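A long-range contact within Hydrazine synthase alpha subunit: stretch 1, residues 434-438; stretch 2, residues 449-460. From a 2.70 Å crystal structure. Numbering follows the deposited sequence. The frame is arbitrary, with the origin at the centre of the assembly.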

# COMPACT_ATOMS: atom_id res chain seq x y z
N PHE D 434 8.09 29.24 -5.86
CA PHE D 434 7.52 30.05 -6.93
C PHE D 434 6.01 29.88 -7.03
O PHE D 434 5.28 30.85 -7.25
CB PHE D 434 8.19 29.70 -8.26
CG PHE D 434 9.68 29.87 -8.24
CD1 PHE D 434 10.25 31.00 -7.69
CD2 PHE D 434 10.51 28.90 -8.77
CE1 PHE D 434 11.62 31.17 -7.67
CE2 PHE D 434 11.88 29.06 -8.75
CZ PHE D 434 12.44 30.19 -8.20
N ASP D 435 5.53 28.65 -6.88
CA ASP D 435 4.09 28.41 -6.82
C ASP D 435 3.76 27.40 -5.72
O ASP D 435 4.17 26.25 -5.80
CB ASP D 435 3.57 27.92 -8.18
CG ASP D 435 2.06 27.92 -8.26
OD1 ASP D 435 1.42 28.53 -7.38
OD2 ASP D 435 1.52 27.33 -9.21
N THR D 436 3.00 27.82 -4.72
CA THR D 436 2.69 26.94 -3.60
C THR D 436 1.49 26.05 -3.89
O THR D 436 1.24 25.08 -3.18
CB THR D 436 2.41 27.75 -2.31
OG1 THR D 436 1.56 28.86 -2.61
CG2 THR D 436 3.71 28.26 -1.72
N THR D 437 0.75 26.38 -4.94
CA THR D 437 -0.43 25.61 -5.33
C THR D 437 -0.09 24.57 -6.39
O THR D 437 -0.95 23.81 -6.83
CB THR D 437 -1.55 26.52 -5.86
OG1 THR D 437 -1.20 26.98 -7.18
CG2 THR D 437 -1.75 27.72 -4.95
N LEU D 438 1.18 24.53 -6.79
CA LEU D 438 1.63 23.63 -7.84
C LEU D 438 2.12 22.31 -7.26
O LEU D 438 3.10 22.28 -6.51
CB LEU D 438 2.73 24.29 -8.66
CG LEU D 438 3.32 23.49 -9.82
CD1 LEU D 438 2.28 23.26 -10.91
CD2 LEU D 438 4.55 24.18 -10.38
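Stretch 2, residues 449-460: QKAKNVSHGDIK

Stretch 2 packs against stretch 1 as irregular backbone on a short turn. Neither segment forms a regular strand across the contact, no backbone ladder links them, and the interface is small, with 302 Å² buried in all. The backbones come nearest at Thr437 and Ser455, whose CA atoms are 6.0 Å apart. The overall run of the second stretch from Lys450 to Ile459 is roughly opposed to that of Phe434 to Leu438. Its backbone is extended from Lys452 to His456, with Ala451 before them and Gly457 and Asp458 after them departing from it. At Gly457 phi is positive (101°). A CB there would be jammed against the carbonyl O of His456, so the backbone angles by themselves call for glycine.

Thr437 is the hub, with 105 Å² covered by the other stretch. Its CA-to-CB bond points toward stretch 2, and with chi1 at 74° (p) its methyl lies among the backbone and aliphatic side chains there: CG2 is 3.5 Å from Ser455 O and 3.7 Å from Ile459 CG1, while CB is 3.7 Å from Val454 O. Ser455 therefore meets the hub through its backbone, its own side chain pointing away. The hydroxyl serves another purpose. Thr437 OG1 donates to Asp435 OD1 at 3.1 Å and also sits at the edge of the His456 ring, 3.3 Å from CD2.

His456, with 49 Å² covered, starts sideways at CB, but its ring end comes nearer and reaches Asp435. Its NE2 donates a weak hydrogen bond to Asp435 OD2, 3.2 Å long and nearly straight at 172°. The carboxylate thus joins the two stretches while also holding its own, since Thr437 N makes a second, weak bond to Asp435 OD1 at 3.3 Å. The rule is economical: one carboxylate accepts from Thr437 within its own stretch and from His456 across the contact.

Ile459 covers the next patch, 42 Å² of its surface being hidden. It points toward stretch 1 with both chi angles in m, and besides meeting the Thr437 methyl it places CG2 3.9 Å from Thr436 OG1. At the other end of the contact Lys450 spans the gap with an extended chain, chi2 to chi4 all t, and its NZ donates to Thr437 O at 3.2 Å. Thr437 is thus engaged through both side chain and carbonyl.

Stretch 2 also braces its own bend: Ser455 N donates to Asp458 OD2 at 2.6 Å, and Asp458 N to Ser455 O at 3.0 Å. These bonds tie Ser455 to Asp458 around His456 and Gly457. The bend lies between His456 and Ile459, the two residues of stretch 2 with most surface covered, both of which contact Thr437.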

# COMPACT_ATOMS: atom_id res chain seq x y z
N GLN D 449 -1.07 15.01 1.07
CA GLN D 449 -1.87 15.31 -0.11
C GLN D 449 -2.70 16.57 0.11
O GLN D 449 -2.64 17.18 1.17
CB GLN D 449 -2.77 14.13 -0.46
CG GLN D 449 -2.03 12.84 -0.76
CD GLN D 449 -2.95 11.64 -0.85
OE1 GLN D 449 -3.98 11.59 -0.17
NE2 GLN D 449 -2.58 10.67 -1.67
N LYS D 450 -3.48 16.94 -0.90
CA LYS D 450 -4.34 18.12 -0.80
C LYS D 450 -5.67 17.77 -0.14
O LYS D 450 -6.27 16.74 -0.44
CB LYS D 450 -4.58 18.73 -2.18
CG LYS D 450 -3.32 19.27 -2.84
CD LYS D 450 -3.66 19.98 -4.15
CE LYS D 450 -2.42 20.56 -4.80
NZ LYS D 450 -2.74 21.30 -6.05
N ALA D 451 -6.12 18.63 0.76
CA ALA D 451 -7.41 18.43 1.42
C ALA D 451 -8.54 18.97 0.55
O ALA D 451 -9.72 18.73 0.83
CB ALA D 451 -7.41 19.10 2.78
N LYS D 452 -8.16 19.68 -0.50
CA LYS D 452 -9.10 20.31 -1.42
C LYS D 452 -8.34 20.98 -2.56
O LYS D 452 -7.13 21.19 -2.46
CB LYS D 452 -9.97 21.35 -0.70
CG LYS D 452 -9.18 22.46 -0.03
CD LYS D 452 -10.10 23.44 0.68
CE LYS D 452 -9.30 24.52 1.39
NZ LYS D 452 -10.18 25.50 2.08
N ASN D 453 -9.04 21.31 -3.63
CA ASN D 453 -8.43 22.02 -4.75
C ASN D 453 -8.08 23.45 -4.35
O ASN D 453 -8.88 24.15 -3.74
CB ASN D 453 -9.36 22.03 -5.96
CG ASN D 453 -9.58 20.65 -6.54
OD1 ASN D 453 -8.67 19.82 -6.54
ND2 ASN D 453 -10.78 20.40 -7.04
N VAL D 454 -6.87 23.87 -4.70
CA VAL D 454 -6.44 25.23 -4.42
C VAL D 454 -5.84 25.90 -5.66
O VAL D 454 -5.00 25.32 -6.35
CB VAL D 454 -5.40 25.27 -3.28
CG1 VAL D 454 -6.09 25.19 -1.93
CG2 VAL D 454 -4.38 24.15 -3.44
N SER D 455 -6.30 27.11 -5.93
CA SER D 455 -5.76 27.90 -7.03
C SER D 455 -5.02 29.10 -6.47
O SER D 455 -4.92 29.26 -5.25
CB SER D 455 -6.87 28.35 -7.98
OG SER D 455 -7.47 27.24 -8.63
N HIS D 456 -4.50 29.95 -7.35
CA HIS D 456 -3.80 31.15 -6.92
C HIS D 456 -4.73 32.06 -6.13
O HIS D 456 -5.82 32.40 -6.59
CB HIS D 456 -3.22 31.90 -8.13
CG HIS D 456 -2.11 31.16 -8.81
ND1 HIS D 456 -1.56 31.59 -10.00
CD2 HIS D 456 -1.43 30.04 -8.46
CE1 HIS D 456 -0.60 30.75 -10.36
NE2 HIS D 456 -0.51 29.81 -9.45
N GLY D 457 -4.30 32.45 -4.94
CA GLY D 457 -5.10 33.29 -4.07
C GLY D 457 -5.78 32.50 -2.97
O GLY D 457 -6.15 33.05 -1.93
N ASP D 458 -5.95 31.20 -3.19
CA ASP D 458 -6.57 30.33 -2.18
C ASP D 458 -5.60 30.08 -1.04
O ASP D 458 -6.02 29.89 0.11
CB ASP D 458 -7.01 29.01 -2.80
CG ASP D 458 -8.16 29.17 -3.77
OD1 ASP D 458 -9.00 30.07 -3.55
OD2 ASP D 458 -8.23 28.40 -4.75
N ILE D 459 -4.31 30.08 -1.34
CA ILE D 459 -3.30 29.91 -0.31
C ILE D 459 -2.85 31.28 0.19
O ILE D 459 -2.16 32.02 -0.51
CB ILE D 459 -2.08 29.12 -0.82
CG1 ILE D 459 -2.52 27.73 -1.31
CG2 ILE D 459 -1.02 29.00 0.26
CD1 ILE D 459 -3.18 26.89 -0.23
N LYS D 460 -3.26 31.61 1.41
CA LYS D 460 -2.97 32.91 2.00
C LYS D 460 -1.59 32.99 2.62
O LYS D 460 -0.88 33.99 2.48
CB LYS D 460 -4.03 33.26 3.04
CG LYS D 460 -5.44 33.36 2.47
CD LYS D 460 -5.48 34.28 1.26
CE LYS D 460 -6.91 34.50 0.80
NZ LYS D 460 -6.96 35.25 -0.49